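PDB 3NRV: putative transcriptional regulator (MarR/EmrR family) from Acinetobacter sp. ADP1, which probably binds DNA and regulates transcription, working as a dimer of winged helix-turn-helix subunits. Local coordinates for the interface of chains A and B. Numbering follows the deposited sequence. Chains: chain A/B, Putative transcriptional regulator (MarR/EmrR family).

Contact 1: the interface of chains A and B. Residues chain A 13-14, 17, 141, 144-145, 148; chain B 122-123, 126, 134.
B:Leu122 pushes its isobutyl group into a groove of chain A, between helix 13-26 on one flank and A:Leu141, A:Val145 and the selenomethionine A:Met148 on the other. With 82 Å² hidden, it is the most covered residue of this apolar patch. With CG anti to the backbone N (chi1 180°), the isobutyl group reaches into chain A; chi2 (63°) turns CD1 toward A:Val145 and CD2 toward helix 13-26. CD1 lies alongside A:Val145, the two side chains pointing the same way, 3.6 Å from CG2. CD2 meets the hydroxyl OG1 of A:Thr14 at 3.5 Å, a van der Waals contact in which the side chains slant across one another. The bent aliphatic stem of A:Lys144 covers the backbone of B:Leu122, CG to CA 3.7 Å. A:Leu141 makes the other main contact. Its side chain crosses that of B:Phe126 at about a right angle, and CD2 touches CZ at 3.6 Å, while CD1 meets CD1 of B:Leu134 tip to tip at 3.9 Å. From within chain B, CD2 of B:Leu123 sits 4.0 Å above the centre of the phenyl ring, backing one face. On the helix 13-26 side, A:Ala13 CB packs against B:Leu123 CD2 at 4.1 Å. The site joins the end of B helix 102-122 and the N-terminal half of B helix 128-146 to the first long helix and the last helix of chain A, 13-26 and 128-147, in the helical dimerisation region typical of MarR proteins.

Contact 2: the interface of chains A and B. Residues chain A 121-122, 124-125; chain B 144, 148.
The charged contact is made by B:Lys144, whose ammonium NZ is shared by A:Glu124 and A:Glu125, each through a hydrogen-bonded salt bridge. NZ donates to OE2 of A:Glu125 at 2.9 Å, which accepts with its anti lone pair, on the far side from OE1. OE1 of A:Glu124, at 3.2 Å from NZ, is met almost end-on to its C-O bond. Both glutamates cross the lysine at about a right angle. Two carboxylates around one ammonium would be expected to stabilise its positive charge. The lysine is curled rather than extended, bent at chi2 (54°) and chi3 (65°), which brings NZ round to the acidic pair.

Packing holds the rest of the chain. CG of B:Lys144 rests on CA of A:Leu122 at 3.7 Å, and CE on CG of A:Glu125 at 3.6 Å. CD passes 3.6 Å from the carbonyl O of A:Gln121, near the C-terminal end of helix 116-122. Beside it the selenomethionine B:Met148, the last residue of its chain, runs past, in the opposite sense to, the extended side chain of A:Gln121. SE lies 3.8 Å from A:Gln121 CG, and the methyl CE reaches A:Leu122 CD1 at 4.1 Å.

Contact 3: the interface of chains A and B. Residues chain A 16, 19-20, 23; chain B 63, 65, 142, 146.
A:Met19, a selenomethionine on helix 13-26, crosses the aliphatic part of B:Arg142 at about a right angle and forms the apolar centre. Its SE lies 3.6 Å from CD of the arginine, and the terminal methyl CE touches the same carbon and also CG. The chain leaves with CG anti to the backbone N (chi1 -170°) and then bends at chi2 and chi3, which folds SE and CE down onto the arginine stem. A:Leu20, the next residue of the helix, brings CD1 to 4.0 Å from CA of B:Arg142 and covers the root of that side chain. Chain A buries 81 Å² of B:Arg142, more than of any other residue of the patch.

Farther along the helix, A:Lys23 lays its CG 4.0 Å from CA of B:Gly65. B:Ile63 and this glycine lie where helix 57-64 ends, ahead of helix 68-80, the presumed DNA-recognition helix; the patch thus brings the edge of the chain B helix-turn-helix against the first long helix of chain A. At the rim, NZ of A:Lys23 and OD2 of B:Asp146 stand 5.3 Å apart, opposite charges that attract at most through space. A:Gln16 meets the guanidinium of B:Arg142 obliquely, the amide and guanidinium planes 74° apart. Its carbonyl OE1 is 2.7 Å from NH1, yet it sits over the face of the guanidinium, where the N-H does not point at it.

Contact 1: the interface of chains A and B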
loop_
_atom_site.group_PDB
_atom_site.type_symbol
_atom_site.label_atom_id
_atom_site.label_comp_id
_atom_site.label_asym_id
_atom_site.label_seq_id
_atom_site.Cartn_x
_atom_site.Cartn_y
_atom_site.Cartn_z
ATOM N N ALA A 13 8.588 -6.335 6.405
ATOM C CA ALA A 13 8.378 -4.906 6.622
ATOM C C ALA A 13 7.645 -4.277 5.442
ATOM O O ALA A 13 6.819 -3.379 5.602
ATOM C CB ALA A 13 9.711 -4.214 6.842
ATOM N N THR A 14 7.963 -4.750 4.249
ATOM C CA THR A 14 7.321 -4.239 3.037
ATOM C C THR A 14 5.811 -4.393 3.150
ATOM O O THR A 14 5.055 -3.450 2.901
ATOM C CB THR A 14 7.824 -5.006 1.811
ATOM O OG1 THR A 14 9.239 -4.813 1.711
ATOM C CG2 THR A 14 7.105 -4.538 0.507
ATOM N N ILE A 17 4.278 -2.148 6.150
ATOM C CA ILE A 17 4.215 -0.749 5.727
ATOM C C ILE A 17 3.024 -0.493 4.800
ATOM O O ILE A 17 2.261 0.463 4.979
ATOM C CB ILE A 17 5.537 -0.346 5.011
ATOM C CG1 ILE A 17 6.664 -0.179 6.037
ATOM C CG2 ILE A 17 5.358 0.944 4.201
ATOM C CD1 ILE A 17 8.066 -0.318 5.437
ATOM N N LEU A 141 13.875 4.168 6.238
ATOM C CA LEU A 141 13.130 3.460 5.195
ATOM C C LEU A 141 12.974 4.322 3.940
ATOM O O LEU A 141 13.151 3.843 2.821
ATOM C CB LEU A 141 11.767 2.992 5.713
ATOM C CG LEU A 141 11.817 1.918 6.804
ATOM C CD1 LEU A 141 10.457 1.752 7.509
ATOM C CD2 LEU A 141 12.320 0.603 6.224
ATOM N N LYS A 144 16.134 4.550 1.965
ATOM C CA LYS A 144 16.459 3.350 1.220
ATOM C C LYS A 144 15.550 3.208 0.000
ATOM O O LYS A 144 16.005 2.823 -1.072
ATOM C CB LYS A 144 16.385 2.104 2.109
ATOM C CG LYS A 144 16.741 0.804 1.380
ATOM C CD LYS A 144 18.131 0.859 0.718
ATOM C CE LYS A 144 19.243 1.008 1.749
ATOM N NZ LYS A 144 20.611 0.906 1.132
ATOM N N VAL A 145 14.268 3.519 0.161
ATOM C CA VAL A 145 13.331 3.410 -0.956
ATOM C C VAL A 145 13.800 4.307 -2.124
ATOM O O VAL A 145 13.714 3.925 -3.294
ATOM C CB VAL A 145 11.868 3.729 -0.498
ATOM C CG1 VAL A 145 10.939 3.916 -1.673
ATOM C CG2 VAL A 145 11.348 2.600 0.391
HETATM N N MSE A 148 16.160 2.459 -4.298
HETATM C CA MSE A 148 15.707 1.241 -4.974
HETATM C C MSE A 148 15.164 1.564 -6.363
HETATM O O MSE A 148 14.721 0.671 -7.063
HETATM C CB MSE A 148 14.668 0.497 -4.124
HETATM C CG MSE A 148 15.227 0.021 -2.761
HETATM SE SE MSE A 148 13.943 -0.771 -1.525
HETATM C CE MSE A 148 13.516 -2.396 -2.486
ATOM N N LEU B 122 15.493 -3.345 1.397
ATOM C CA LEU B 122 14.822 -2.293 2.166
ATOM C C LEU B 122 15.422 -2.124 3.574
ATOM O O LEU B 122 15.544 -1.003 4.092
ATOM C CB LEU B 122 13.325 -2.618 2.298
ATOM C CG LEU B 122 12.451 -1.629 3.085
ATOM C CD1 LEU B 122 12.411 -0.239 2.422
ATOM C CD2 LEU B 122 11.024 -2.193 3.246
ATOM N N LEU B 123 15.775 -3.245 4.198
ATOM C CA LEU B 123 16.296 -3.233 5.571
ATOM C C LEU B 123 17.830 -3.335 5.656
ATOM O O LEU B 123 18.371 -3.540 6.738
ATOM C CB LEU B 123 15.667 -4.385 6.378
ATOM C CG LEU B 123 14.128 -4.388 6.404
ATOM C CD1 LEU B 123 13.583 -5.575 7.216
ATOM C CD2 LEU B 123 13.615 -3.084 6.987
ATOM N N PHE B 126 19.623 -1.614 8.458
ATOM C CA PHE B 126 19.069 -1.754 9.803
ATOM C C PHE B 126 19.900 -2.742 10.605
ATOM O O PHE B 126 20.228 -3.813 10.113
ATOM C CB PHE B 126 17.629 -2.287 9.755
ATOM C CG PHE B 126 16.575 -1.232 9.473
ATOM C CD1 PHE B 126 16.578 -0.514 8.288
ATOM C CD2 PHE B 126 15.552 -1.008 10.384
ATOM C CE1 PHE B 126 15.590 0.436 8.033
ATOM C CE2 PHE B 126 14.563 -0.056 10.138
ATOM C CZ PHE B 126 14.583 0.664 8.965
ATOM N N LEU B 134 11.259 -1.745 14.688
ATOM C CA LEU B 134 10.357 -1.363 13.594
ATOM C C LEU B 134 9.043 -2.157 13.640
ATOM O O LEU B 134 7.956 -1.574 13.609
ATOM C CB LEU B 134 11.039 -1.561 12.228
ATOM C CG LEU B 134 10.161 -1.214 11.014
ATOM C CD1 LEU B 134 9.728 0.273 11.059
ATOM C CD2 LEU B 134 10.878 -1.550 9.709
#

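Contact 2: the interface of chains A and B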
loop_
_atom_site.group_PDB
_atom_site.type_symbol
_atom_site.label_atom_id
_atom_site.label_comp_id
_atom_site.label_asym_id
_atom_site.label_seq_id
_atom_site.Cartn_x
_atom_site.Cartn_y
_atom_site.Cartn_z
ATOM N N GLN A 121 -3.851 11.762 17.849
ATOM C CA GLN A 121 -4.647 10.616 18.245
ATOM C C GLN A 121 -3.936 9.303 17.899
ATOM O O GLN A 121 -3.901 8.366 18.707
ATOM C CB GLN A 121 -6.000 10.678 17.547
ATOM C CG GLN A 121 -6.937 9.528 17.849
ATOM C CD GLN A 121 -8.249 9.652 17.093
ATOM O OE1 GLN A 121 -8.833 8.654 16.669
ATOM N NE2 GLN A 121 -8.711 10.886 16.909
ATOM N N LEU A 122 -3.379 9.234 16.696
ATOM C CA LEU A 122 -2.679 8.031 16.252
ATOM C C LEU A 122 -1.513 7.679 17.178
ATOM O O LEU A 122 -1.268 6.509 17.470
ATOM C CB LEU A 122 -2.164 8.227 14.828
ATOM C CG LEU A 122 -1.307 7.112 14.210
ATOM C CD1 LEU A 122 -2.111 5.825 14.015
ATOM C CD2 LEU A 122 -0.725 7.581 12.895
ATOM N N GLU A 124 -1.117 8.668 20.312
ATOM C CA GLU A 124 -1.541 8.781 21.714
ATOM C C GLU A 124 -0.773 7.885 22.686
ATOM O O GLU A 124 -0.392 8.322 23.771
ATOM C CB GLU A 124 -3.019 8.416 21.850
ATOM C CG GLU A 124 -3.990 9.526 21.581
ATOM C CD GLU A 124 -5.425 9.065 21.726
ATOM O OE1 GLU A 124 -5.724 7.913 21.336
ATOM O OE2 GLU A 124 -6.249 9.856 22.234
ATOM N N GLU A 125 -0.582 6.623 22.311
ATOM C CA GLU A 125 0.044 5.656 23.213
ATOM C C GLU A 125 1.567 5.684 23.144
ATOM O O GLU A 125 2.225 4.822 23.720
ATOM C CB GLU A 125 -0.433 4.232 22.901
ATOM C CG GLU A 125 -1.934 4.080 22.731
ATOM C CD GLU A 125 -2.712 4.601 23.915
ATOM O OE1 GLU A 125 -2.199 4.517 25.049
ATOM O OE2 GLU A 125 -3.839 5.096 23.711
ATOM N N LYS B 144 -3.635 1.060 17.199
ATOM C CA LYS B 144 -4.326 2.322 17.365
ATOM C C LYS B 144 -5.288 2.572 16.189
ATOM O O LYS B 144 -6.423 3.005 16.386
ATOM C CB LYS B 144 -3.323 3.463 17.516
ATOM C CG LYS B 144 -3.958 4.837 17.666
ATOM C CD LYS B 144 -4.967 4.878 18.802
ATOM C CE LYS B 144 -4.311 4.669 20.151
ATOM N NZ LYS B 144 -5.325 4.767 21.230
HETATM N N MSE B 148 -9.599 3.538 15.576
HETATM C CA MSE B 148 -10.059 4.794 14.989
HETATM C C MSE B 148 -10.934 4.543 13.770
HETATM O O MSE B 148 -12.114 4.236 13.905
HETATM C CB MSE B 148 -8.869 5.672 14.601
HETATM C CG MSE B 148 -7.922 5.957 15.752
HETATM SE SE MSE B 148 -6.352 6.936 15.173
HETATM C CE MSE B 148 -6.167 6.147 13.409
#

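Contact 3: the interface of chains A and B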
loop_
_atom_site.group_PDB
_atom_site.type_symbol
_atom_site.label_atom_id
_atom_site.label_comp_id
_atom_site.label_asym_id
_atom_site.label_seq_id
_atom_site.Cartn_x
_atom_site.Cartn_y
_atom_site.Cartn_z
ATOM N N GLN A 16 4.014 -4.904 5.994
ATOM C CA GLN A 16 3.445 -4.192 7.145
ATOM C C GLN A 16 3.291 -2.705 6.837
ATOM O O GLN A 16 2.306 -2.074 7.211
ATOM C CB GLN A 16 4.303 -4.379 8.413
ATOM C CG GLN A 16 4.449 -5.841 8.865
ATOM C CD GLN A 16 3.099 -6.496 9.041
ATOM O OE1 GLN A 16 2.212 -5.924 9.666
ATOM N NE2 GLN A 16 2.924 -7.685 8.467
HETATM N N MSE A 19 0.322 -2.325 4.269
HETATM C CA MSE A 19 -0.933 -2.581 4.948
HETATM C C MSE A 19 -1.305 -1.388 5.849
HETATM O O MSE A 19 -2.449 -0.911 5.854
HETATM C CB MSE A 19 -0.777 -3.860 5.761
HETATM C CG MSE A 19 -2.035 -4.424 6.360
HETATM SE SE MSE A 19 -1.696 -4.641 8.254
HETATM C CE MSE A 19 -2.135 -2.803 8.622
ATOM N N LEU A 20 -0.328 -0.897 6.604
ATOM C CA LEU A 20 -0.580 0.209 7.515
ATOM C C LEU A 20 -0.999 1.475 6.761
ATOM O O LEU A 20 -1.938 2.162 7.166
ATOM C CB LEU A 20 0.630 0.453 8.416
ATOM C CG LEU A 20 0.462 1.511 9.490
ATOM C CD1 LEU A 20 -0.748 1.171 10.383
ATOM C CD2 LEU A 20 1.753 1.610 10.293
ATOM N N LYS A 23 -4.566 0.893 5.788
ATOM C CA LYS A 23 -5.452 0.858 6.951
ATOM C C LYS A 23 -5.657 2.241 7.522
ATOM O O LYS A 23 -6.744 2.566 7.979
ATOM C CB LYS A 23 -4.950 -0.116 8.021
ATOM C CG LYS A 23 -5.133 -1.559 7.598
ATOM C CD LYS A 23 -5.597 -2.461 8.710
ATOM C CE LYS A 23 -5.768 -3.892 8.204
ATOM N NZ LYS A 23 -7.196 -4.255 7.935
ATOM N N ILE B 63 -6.440 -8.613 5.681
ATOM C CA ILE B 63 -4.990 -8.760 5.744
ATOM C C ILE B 63 -4.238 -7.616 5.072
ATOM O O ILE B 63 -3.262 -7.105 5.627
ATOM C CB ILE B 63 -4.529 -10.118 5.170
ATOM C CG1 ILE B 63 -5.039 -11.259 6.063
ATOM C CG2 ILE B 63 -3.018 -10.157 5.055
ATOM C CD1 ILE B 63 -4.908 -12.666 5.447
ATOM N N GLY B 65 -5.479 -4.516 3.898
ATOM C CA GLY B 65 -5.954 -3.151 4.051
ATOM C C GLY B 65 -6.536 -2.520 2.795
ATOM O O GLY B 65 -6.942 -1.351 2.811
ATOM N N ARG B 142 -0.735 0.009 14.144
ATOM C CA ARG B 142 -1.762 -0.883 13.614
ATOM C C ARG B 142 -2.898 -1.139 14.627
ATOM O O ARG B 142 -4.069 -1.285 14.257
ATOM C CB ARG B 142 -1.057 -2.185 13.214
ATOM C CG ARG B 142 -1.875 -3.241 12.505
ATOM C CD ARG B 142 -0.957 -4.201 11.708
ATOM N NE ARG B 142 -0.073 -5.028 12.544
ATOM C CZ ARG B 142 1.262 -4.987 12.524
ATOM N NH1 ARG B 142 1.931 -4.165 11.710
ATOM N NH2 ARG B 142 1.943 -5.789 13.325
ATOM N N ASP B 146 -6.875 0.471 14.321
ATOM C CA ASP B 146 -8.049 -0.366 14.509
ATOM C C ASP B 146 -9.039 0.278 15.473
ATOM O O ASP B 146 -10.227 -0.034 15.451
ATOM C CB ASP B 146 -7.655 -1.737 15.044
ATOM C CG ASP B 146 -6.938 -2.591 14.014
ATOM O OD1 ASP B 146 -6.353 -3.619 14.419
ATOM O OD2 ASP B 146 -6.957 -2.246 12.810
#

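Contacts 1 and 2 share one pairing with the chains exchanged: Leu122 of one subunit against Lys144 and Met148 of the other. Their C-alpha centres are about 23 Å apart, and the interface is not an exact two-fold. The C-alpha centre of contact 3 lies about 16 Å from that of contact 1 and about 14 Å from that of contact 2. It shares A helix 13-26 with contact 1, and B helix 128-146 runs through all three. The first long and last helices of the two chains thus pack across the interface, and because contact 3 reaches the B helix-turn-helix, dimer packing could influence how the DNA-binding lobes are placed.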